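Local coordinates for protein trichothecene 3-O-acetyltransferase (Gibberella zeae, PDB 2RKT) that probably transfers the acetyl group of acetyl-CoA to the 3-hydroxyl of trichothecene mycotoxins such as deoxynivalenol and T-2 toxin, as a member of the BAHD acyltransferase superfamily, at residues Ile6-Leu11 against Gly72-Val77; Leu47-Glu52 against Asp179-Glu184; Glu244-Ala249 against Val260-Ala265. One frame throughout, in Å; residues are numbered along the deposited sequence.

None of the three contacts touches another; their centres lie about 20 to 24 Å from the centre of the chain. Interactions 1 and 2 cross along the sequence, their centres about 23 Å apart, whereas interaction 3 follows them and sits on the opposite side of the chain's centre from interaction 1. Interaction 1 is the edge of a small antiparallel sheet and lives on backbone hydrogen bonds. Interaction 2, a surface contact, joins helix 36-53 to the lead-in of helix 183-190 through a guanidinium laid on an aromatic ring. Interaction 3, partly buried like interaction 1, packs helices 239-251 and 262-278 through alanine methyls inside, with a lysine and a water at its margin.

Interaction 1 of 3, residues Ile6-Leu11 against Gly72-Val77; sequences IQLDTL and GTSFIV
Thr-73 meets Gln-7 through its methyl: CG2, anti to the backbone N (OG1 at chi1 -61°), lies 3.8 Å from Gln-7 CG. At Ser-74 the carbonyl takes over, Leu-8 N donating to Ser-74 O at 3.1 Å and nearly straight, 175°. Ser-74 CB, not its hydroxyl, touches Leu-8 CD1 at 3.4 Å, tighter than usual for two carbons. Phe-75 and Gln-7 form the non-hydrogen-bonded pair of this antiparallel ladder; the ring crosses the base of Gln-7 at a slant, CE2 3.7 Å from Gln-7 CB. Phe-75 CA also offers a CA-H...O contact to Ile-6 O. Ile-76 and Ile-6 are the hydrogen-bonded pair: Ile-76 N gives to Ile-6 O at 2.7 Å, and Ile-6 N returns a bond to Ile-76 O at 2.9 Å. On the isoleucine face, Ile-76 CG1 rests 3.8 Å from Leu-8 CD2, the two side chains crossing at about a right angle. Strand 6-7 thus edges a three-stranded antiparallel sheet, with 70-77 in the middle and 60-67 beyond. Three main-chain bonds hold the edge strand; what can distinguish this register is side-chain packing, apolar on the isoleucine face, Gln-7 with Phe-75 on the other.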
loop_
_atom_site.group_PDB
_atom_site.type_symbol
_atom_site.label_atom_id
_atom_site.label_comp_id
_atom_site.label_asym_id
_atom_site.label_seq_id
_atom_site.Cartn_x
_atom_site.Cartn_y
_atom_site.Cartn_z
ATOM N N ILE A 6 18.941 5.414 12.236
ATOM C CA ILE A 6 18.693 5.826 10.842
ATOM C C ILE A 6 17.442 6.721 10.797
ATOM O O ILE A 6 16.311 6.226 10.940
ATOM C CB ILE A 6 18.499 4.613 9.938
ATOM C CG1 ILE A 6 19.734 3.698 10.037
ATOM C CG2 ILE A 6 18.291 5.021 8.468
ATOM C CD1 ILE A 6 19.458 2.281 9.414
ATOM N N GLN A 7 17.672 8.026 10.615
ATOM C CA GLN A 7 16.556 8.961 10.392
ATOM C C GLN A 7 15.648 8.528 9.231
ATOM O O GLN A 7 16.120 8.130 8.134
ATOM C CB GLN A 7 17.077 10.360 10.134
ATOM C CG GLN A 7 15.996 11.443 10.327
ATOM C CD GLN A 7 16.596 12.813 10.299
ATOM O OE1 GLN A 7 16.193 13.662 9.499
ATOM N NE2 GLN A 7 17.603 13.035 11.137
ATOM N N LEU A 8 14.340 8.570 9.480
ATOM C CA LEU A 8 13.410 8.325 8.422
ATOM C C LEU A 8 13.593 9.328 7.252
ATOM O O LEU A 8 14.074 10.455 7.408
ATOM C CB LEU A 8 11.957 8.272 8.930
ATOM C CG LEU A 8 11.562 7.294 10.051
ATOM C CD1 LEU A 8 10.062 7.362 10.305
ATOM C CD2 LEU A 8 11.958 5.893 9.825
ATOM N N ASP A 9 13.253 8.864 6.066
ATOM C CA ASP A 9 12.964 9.741 4.963
ATOM C C ASP A 9 12.178 10.927 5.490
ATOM O O ASP A 9 11.279 10.760 6.318
ATOM C CB ASP A 9 12.119 8.978 3.965
ATOM C CG ASP A 9 12.898 7.864 3.299
ATOM O OD1 ASP A 9 13.743 8.162 2.425
ATOM O OD2 ASP A 9 12.663 6.687 3.647
ATOM N N THR A 10 12.515 12.128 5.024
ATOM C CA THR A 10 11.730 13.326 5.395
ATOM C C THR A 10 10.233 13.140 5.046
ATOM O O THR A 10 9.353 13.533 5.814
ATOM C CB THR A 10 12.355 14.610 4.754
ATOM O OG1 THR A 10 13.674 14.745 5.257
ATOM C CG2 THR A 10 11.555 15.894 5.084
ATOM N N LEU A 11 9.958 12.511 3.907
ATOM C CA LEU A 11 8.588 12.134 3.497
ATOM C C LEU A 11 7.896 11.196 4.477
ATOM O O LEU A 11 6.667 11.178 4.579
ATOM C CB LEU A 11 8.616 11.501 2.114
ATOM C CG LEU A 11 8.982 12.467 0.979
ATOM C CD1 LEU A 11 9.084 11.679 -0.373
ATOM C CD2 LEU A 11 8.027 13.695 0.895
ATOM N N GLY A 72 8.448 16.344 16.269
ATOM C CA GLY A 72 9.411 15.253 16.484
ATOM C C GLY A 72 10.106 14.750 15.227
ATOM O O GLY A 72 9.784 15.137 14.111
ATOM N N THR A 73 11.100 13.887 15.434
ATOM C CA THR A 73 11.843 13.234 14.354
ATOM C C THR A 73 11.938 11.765 14.769
ATOM O O THR A 73 12.234 11.468 15.928
ATOM C CB THR A 73 13.275 13.831 14.191
ATOM O OG1 THR A 73 13.177 15.213 13.858
ATOM C CG2 THR A 73 14.038 13.127 13.053
ATOM N N SER A 74 11.668 10.879 13.807
ATOM C CA SER A 74 11.702 9.453 14.008
ATOM C C SER A 74 12.929 8.871 13.361
ATOM O O SER A 74 13.404 9.370 12.328
ATOM C CB SER A 74 10.487 8.818 13.373
ATOM O OG SER A 74 9.363 9.039 14.187
ATOM N N PHE A 75 13.401 7.801 13.981
ATOM C CA PHE A 75 14.613 7.095 13.584
ATOM C C PHE A 75 14.356 5.624 13.705
ATOM O O PHE A 75 13.663 5.175 14.645
ATOM C CB PHE A 75 15.764 7.416 14.578
ATOM C CG PHE A 75 16.156 8.862 14.609
ATOM C CD1 PHE A 75 15.461 9.776 15.409
ATOM C CD2 PHE A 75 17.233 9.321 13.847
ATOM C CE1 PHE A 75 15.814 11.139 15.397
ATOM C CE2 PHE A 75 17.591 10.659 13.836
ATOM C CZ PHE A 75 16.872 11.588 14.614
ATOM N N ILE A 76 14.971 4.850 12.803
ATOM C CA ILE A 76 15.101 3.412 13.028
ATOM C C ILE A 76 16.256 3.099 14.010
ATOM O O ILE A 76 17.425 3.424 13.735
ATOM C CB ILE A 76 15.276 2.615 11.707
ATOM C CG1 ILE A 76 14.092 2.873 10.766
ATOM C CG2 ILE A 76 15.420 1.084 11.995
ATOM C CD1 ILE A 76 14.371 2.545 9.283
ATOM N N VAL A 77 15.900 2.436 15.117
ATOM C CA VAL A 77 16.810 2.186 16.261
ATOM C C VAL A 77 16.636 0.723 16.690
ATOM O O VAL A 77 15.627 0.088 16.292
ATOM C CB VAL A 77 16.571 3.106 17.518
ATOM C CG1 VAL A 77 16.802 4.564 17.185
ATOM C CG2 VAL A 77 15.162 2.858 18.128
#

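Interaction 2 of 3, residues Leu47-Glu52 against Asp179-Glu184; sequences LKRFSE and DPFTEE
Arg-49 reaches from helix 36-53 to the chain leading into helix 183-190, where Thr-182 is the N-cap, and joins it by an arginine-aromatic stack and a forked hydrogen bond to a main-chain carbonyl. The polar part is end-on: NH1 and NH2 both donate to one atom, Asp-179 O, with NH1 to O at 2.7 Å and NH2 to O at 2.8 Å. That oxygen lies in the guanidinium plane, 3° out of it; NH1 in turn lies in the carbonyl plane, while NH2 is tilted from it. The arginine gets there by an extended chain from CG to NE, CG being anti to the backbone N (chi1 -176°). A weak bond from NH2 to Ala-175 O adds a further main-chain partner, while the Asp-179 carboxylate is engaged by Arg-177.

The cation-pi part uses the flat side of the same group. The guanidinium lies on the Phe-181 ring with planes 29° apart, and Arg-49 CZ is 4.3 Å from the ring centroid. Edge and face of the guanidinium are thus both engaged, which should fix its rotation.

The apolar part is slight across these segments: Phe-50 also touches Val-168, Leu-171 and Leu-172 of helix 162-176 and Met-189 of helix 183-190, while Phe-181 also touches Met-186. Between the two rings, Phe-50 CD2 comes within 4.4 Å of Phe-181 CZ.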
loop_
_atom_site.group_PDB
_atom_site.type_symbol
_atom_site.label_atom_id
_atom_site.label_comp_id
_atom_site.label_asym_id
_atom_site.label_seq_id
_atom_site.Cartn_x
_atom_site.Cartn_y
_atom_site.Cartn_z
ATOM N N LEU A 47 15.102 -15.188 8.090
ATOM C CA LEU A 47 15.006 -13.945 8.841
ATOM C C LEU A 47 16.269 -13.631 9.627
ATOM O O LEU A 47 16.616 -12.479 9.810
ATOM C CB LEU A 47 13.881 -14.010 9.829
ATOM C CG LEU A 47 12.473 -13.706 9.345
ATOM C CD1 LEU A 47 11.560 -14.126 10.500
ATOM C CD2 LEU A 47 12.361 -12.219 9.036
ATOM N N LYS A 48 16.912 -14.676 10.139
ATOM C CA LYS A 48 18.156 -14.540 10.907
ATOM C C LYS A 48 19.264 -14.086 9.962
ATOM O O LYS A 48 19.951 -13.128 10.215
ATOM C CB LYS A 48 18.500 -15.900 11.562
ATOM C CG LYS A 48 19.845 -15.879 12.297
ATOM C CD LYS A 48 20.103 -17.232 12.997
ATOM C CE LYS A 48 21.239 -17.116 14.004
ATOM N NZ LYS A 48 22.485 -17.526 13.292
ATOM N N ARG A 49 19.409 -14.785 8.848
ATOM C CA ARG A 49 20.336 -14.390 7.798
ATOM C C ARG A 49 20.157 -12.918 7.341
ATOM O O ARG A 49 21.119 -12.192 7.152
ATOM C CB ARG A 49 20.177 -15.307 6.551
ATOM C CG ARG A 49 21.220 -14.951 5.500
ATOM C CD ARG A 49 21.114 -15.794 4.215
ATOM N NE ARG A 49 21.856 -15.163 3.136
ATOM C CZ ARG A 49 21.650 -15.333 1.826
ATOM N NH1 ARG A 49 22.413 -14.685 0.944
ATOM N NH2 ARG A 49 20.688 -16.118 1.383
ATOM N N PHE A 50 18.913 -12.529 7.094
ATOM C CA PHE A 50 18.614 -11.208 6.579
ATOM C C PHE A 50 19.006 -10.184 7.642
ATOM O O PHE A 50 19.690 -9.223 7.332
ATOM C CB PHE A 50 17.120 -11.147 6.222
ATOM C CG PHE A 50 16.676 -9.892 5.456
ATOM C CD1 PHE A 50 15.326 -9.539 5.463
ATOM C CD2 PHE A 50 17.583 -9.058 4.784
ATOM C CE1 PHE A 50 14.868 -8.410 4.792
ATOM C CE2 PHE A 50 17.145 -7.926 4.123
ATOM C CZ PHE A 50 15.742 -7.600 4.123
ATOM N N SER A 51 18.550 -10.378 8.878
ATOM C CA SER A 51 18.919 -9.498 10.024
ATOM C C SER A 51 20.425 -9.435 10.221
ATOM O O SER A 51 20.964 -8.411 10.618
ATOM C CB SER A 51 18.393 -10.056 11.345
ATOM O OG SER A 51 17.023 -10.315 11.324
ATOM N N GLU A 52 21.105 -10.559 10.016
ATOM C CA GLU A 52 22.569 -10.563 10.143
ATOM C C GLU A 52 23.178 -9.714 9.030
ATOM O O GLU A 52 24.115 -8.964 9.286
ATOM C CB GLU A 52 23.112 -12.007 10.232
ATOM C CG GLU A 52 22.853 -12.524 11.656
ATOM C CD GLU A 52 23.148 -13.978 11.912
ATOM O OE1 GLU A 52 23.491 -14.712 10.975
ATOM O OE2 GLU A 52 22.986 -14.367 13.082
ATOM N N ASP A 179 19.631 -17.543 -1.815
ATOM C CA ASP A 179 20.110 -16.825 -3.011
ATOM C C ASP A 179 21.227 -15.939 -2.495
ATOM O O ASP A 179 21.189 -15.505 -1.334
ATOM C CB ASP A 179 19.018 -15.936 -3.627
ATOM C CG ASP A 179 18.018 -16.696 -4.466
ATOM O OD1 ASP A 179 18.378 -17.693 -5.100
ATOM O OD2 ASP A 179 16.846 -16.262 -4.535
ATOM N N PRO A 180 22.178 -15.588 -3.374
ATOM C CA PRO A 180 23.162 -14.579 -2.935
ATOM C C PRO A 180 22.542 -13.176 -2.923
ATOM O O PRO A 180 21.568 -12.955 -3.622
ATOM C CB PRO A 180 24.300 -14.686 -3.970
ATOM C CG PRO A 180 23.785 -15.578 -5.108
ATOM C CD PRO A 180 22.330 -15.983 -4.783
ATOM N N PHE A 181 23.034 -12.280 -2.059
ATOM C CA PHE A 181 22.732 -10.855 -2.154
ATOM C C PHE A 181 23.727 -10.174 -3.110
ATOM O O PHE A 181 24.926 -10.445 -3.080
ATOM C CB PHE A 181 22.853 -10.170 -0.777
ATOM C CG PHE A 181 21.900 -10.681 0.253
ATOM C CD1 PHE A 181 20.558 -10.908 -0.064
ATOM C CD2 PHE A 181 22.326 -10.884 1.562
ATOM C CE1 PHE A 181 19.647 -11.360 0.896
ATOM C CE2 PHE A 181 21.413 -11.335 2.557
ATOM C CZ PHE A 181 20.070 -11.586 2.210
ATOM N N THR A 182 23.235 -9.271 -3.944
ATOM C CA THR A 182 24.147 -8.454 -4.745
ATOM C C THR A 182 24.706 -7.313 -3.925
ATOM O O THR A 182 24.131 -6.924 -2.906
ATOM C CB THR A 182 23.441 -7.892 -5.930
ATOM O OG1 THR A 182 22.451 -6.954 -5.473
ATOM C CG2 THR A 182 22.777 -9.012 -6.687
ATOM N N GLU A 183 25.847 -6.780 -4.369
ATOM C CA GLU A 183 26.392 -5.563 -3.760
ATOM C C GLU A 183 25.409 -4.395 -3.954
ATOM O O GLU A 183 25.275 -3.555 -3.081
ATOM C CB GLU A 183 27.779 -5.201 -4.328
ATOM C CG GLU A 183 28.541 -4.222 -3.412
ATOM N N GLU A 184 24.732 -4.347 -5.088
ATOM C CA GLU A 184 23.809 -3.252 -5.337
ATOM C C GLU A 184 22.652 -3.274 -4.292
ATOM O O GLU A 184 22.226 -2.222 -3.803
ATOM C CB GLU A 184 23.287 -3.305 -6.794
ATOM C CG GLU A 184 22.418 -2.060 -7.213
ATOM C CD GLU A 184 20.934 -2.110 -6.761
ATOM O OE1 GLU A 184 20.397 -3.202 -6.503
ATOM O OE2 GLU A 184 20.298 -1.031 -6.676
#

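Interaction 3 of 3, residues Glu244-Ala249 against Val260-Ala265; sequences ELKDAA and VSTDDA
Ala-249 and Ala-265 touch methyl to methyl, CB to CB at 3.9 Å, in the buried part of this contact. Around that pair the backbones come near: Lys-246 CA and Ala-265 CA are 5.9 Å apart, and the Ala-265 methyl carbon CB comes within 4.3 Å of Leu-245 O. Val-260 extends the apolar patch, its CG2 meeting Ala-249 CB at 4.3 Å. Small side chains on both segments are what let the two backbones draw so close.

At the margin the chemistry turns polar. The Lys-246 ammonium donates to the Thr-262 hydroxyl, NZ to OG1 at 3.0 Å. Its chain bends at the last two torsions, chi3 71° and chi4 60°, and these bends turn NZ toward that hydroxyl. A water accepts from Lys-246 NZ at 2.7 Å and donates to Val-260 O, also at 2.7 Å from the water oxygen, so the lysine is linked directly to Thr-262 in the first turn of helix 262-278, and through the water to Val-260 just before it. Thr-262 holds OG1 beside its backbone N, which puts the hydroxyl where Lys-246 NZ meets it.

This is helix-helix packing between the consecutive helices 239-251 and 262-278. Ser-261 stands at the N-cap of the second helix, and its backbone N is placed to donate to Asp-264 OD2 at 3.0 Å, although the model around Asp-264 is strained and the detail there less certain.

Farther out, Asp-264 carries salt bridges to Arg-292 through OD1 and Arg-336 through OD2, while Leu-328 of helix 328-335 packs on Leu-245 and Ala-249. Leu-245 itself runs on to Leu-266 and Phe-269 of helix 262-278.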
loop_
_atom_site.group_PDB
_atom_site.type_symbol
_atom_site.label_atom_id
_atom_site.label_comp_id
_atom_site.label_asym_id
_atom_site.label_seq_id
_atom_site.Cartn_x
_atom_site.Cartn_y
_atom_site.Cartn_z
ATOM N N GLU A 244 -10.102 -5.450 -22.908
ATOM C CA GLU A 244 -11.207 -4.699 -23.504
ATOM C C GLU A 244 -11.309 -3.272 -22.988
ATOM O O GLU A 244 -11.685 -2.362 -23.720
ATOM C CB GLU A 244 -12.512 -5.439 -23.265
ATOM C CG GLU A 244 -12.756 -6.551 -24.311
ATOM C CD GLU A 244 -14.026 -7.350 -24.006
ATOM O OE1 GLU A 244 -14.767 -6.966 -23.084
ATOM O OE2 GLU A 244 -14.275 -8.362 -24.688
ATOM N N LEU A 245 -10.992 -3.087 -21.710
ATOM C CA LEU A 245 -10.934 -1.758 -21.108
ATOM C C LEU A 245 -9.855 -0.882 -21.755
ATOM O O LEU A 245 -10.074 0.300 -22.055
ATOM C CB LEU A 245 -10.647 -1.888 -19.620
ATOM C CG LEU A 245 -11.683 -1.608 -18.549
ATOM C CD1 LEU A 245 -10.921 -1.042 -17.333
ATOM C CD2 LEU A 245 -12.799 -0.626 -19.023
ATOM N N LYS A 246 -8.673 -1.453 -21.952
ATOM C CA LYS A 246 -7.649 -0.769 -22.731
ATOM C C LYS A 246 -8.192 -0.417 -24.118
ATOM O O LYS A 246 -7.909 0.665 -24.613
ATOM C CB LYS A 246 -6.363 -1.602 -22.881
ATOM C CG LYS A 246 -5.590 -1.853 -21.570
ATOM C CD LYS A 246 -4.549 -2.986 -21.721
ATOM C CE LYS A 246 -3.351 -2.582 -22.586
ATOM N NZ LYS A 246 -2.644 -1.411 -21.986
ATOM N N ASP A 247 -8.917 -1.335 -24.753
ATOM C CA ASP A 247 -9.474 -1.065 -26.100
ATOM C C ASP A 247 -10.464 0.115 -26.043
ATOM O O ASP A 247 -10.396 1.020 -26.883
ATOM C CB ASP A 247 -10.116 -2.322 -26.748
ATOM C CG ASP A 247 -9.063 -3.361 -27.249
ATOM O OD1 ASP A 247 -7.838 -3.079 -27.204
ATOM O OD2 ASP A 247 -9.452 -4.486 -27.695
ATOM N N ALA A 248 -11.343 0.114 -25.043
ATOM C CA ALA A 248 -12.334 1.173 -24.871
ATOM C C ALA A 248 -11.697 2.535 -24.613
ATOM O O ALA A 248 -12.185 3.549 -25.126
ATOM C CB ALA A 248 -13.348 0.827 -23.760
ATOM N N ALA A 249 -10.618 2.568 -23.825
ATOM C CA ALA A 249 -10.003 3.825 -23.486
ATOM C C ALA A 249 -9.237 4.364 -24.706
ATOM O O ALA A 249 -9.197 5.580 -24.930
ATOM C CB ALA A 249 -9.123 3.694 -22.269
ATOM N N VAL A 260 -2.549 5.664 -23.427
ATOM C CA VAL A 260 -2.546 5.640 -21.983
ATOM C C VAL A 260 -2.090 4.250 -21.521
ATOM O O VAL A 260 -2.227 3.252 -22.269
ATOM C CB VAL A 260 -3.952 5.985 -21.384
ATOM C CG1 VAL A 260 -4.317 7.461 -21.664
ATOM C CG2 VAL A 260 -5.070 5.037 -21.919
ATOM N N SER A 261 -1.580 4.201 -20.296
ATOM C CA SER A 261 -1.159 2.955 -19.687
ATOM C C SER A 261 -2.343 2.136 -19.148
ATOM O O SER A 261 -3.465 2.683 -18.936
ATOM C CB SER A 261 -0.180 3.272 -18.565
ATOM O OG SER A 261 -0.870 3.684 -17.426
ATOM N N THR A 262 -2.103 0.835 -18.920
ATOM C CA THR A 262 -3.109 -0.021 -18.309
ATOM C C THR A 262 -3.662 0.639 -17.051
ATOM O O THR A 262 -4.893 0.764 -16.802
ATOM C CB THR A 262 -2.508 -1.390 -17.946
ATOM O OG1 THR A 262 -1.982 -1.968 -19.132
ATOM C CG2 THR A 262 -3.585 -2.328 -17.323
ATOM N N ASP A 263 -2.724 1.125 -16.272
ATOM C CA ASP A 263 -3.087 1.788 -15.045
ATOM C C ASP A 263 -4.066 3.022 -14.926
ATOM O O ASP A 263 -5.124 2.865 -14.336
ATOM C CB ASP A 263 -1.781 2.103 -14.293
ATOM C CG ASP A 263 -1.929 2.037 -12.782
ATOM O OD1 ASP A 263 -2.587 2.951 -12.237
ATOM O OD2 ASP A 263 -1.324 1.109 -12.133
ATOM N N ASP A 264 -3.814 4.228 -15.460
ATOM C CA ASP A 264 -4.469 4.930 -16.601
ATOM C C ASP A 264 -5.891 4.509 -16.928
ATOM O O ASP A 264 -6.836 5.120 -16.416
ATOM C CB ASP A 264 -3.628 5.318 -17.845
ATOM C CG ASP A 264 -2.477 6.326 -17.560
ATOM O OD1 ASP A 264 -2.203 6.754 -16.400
ATOM O OD2 ASP A 264 -1.778 6.646 -18.563
ATOM N N ALA A 265 -6.044 3.488 -17.767
ATOM C CA ALA A 265 -7.359 3.069 -18.237
ATOM C C ALA A 265 -8.197 2.590 -17.060
ATOM O O ALA A 265 -9.354 2.997 -16.892
ATOM C CB ALA A 265 -7.212 1.972 -19.327
HETATM O O HOH W 1 -3.821 1.044 -22.189
#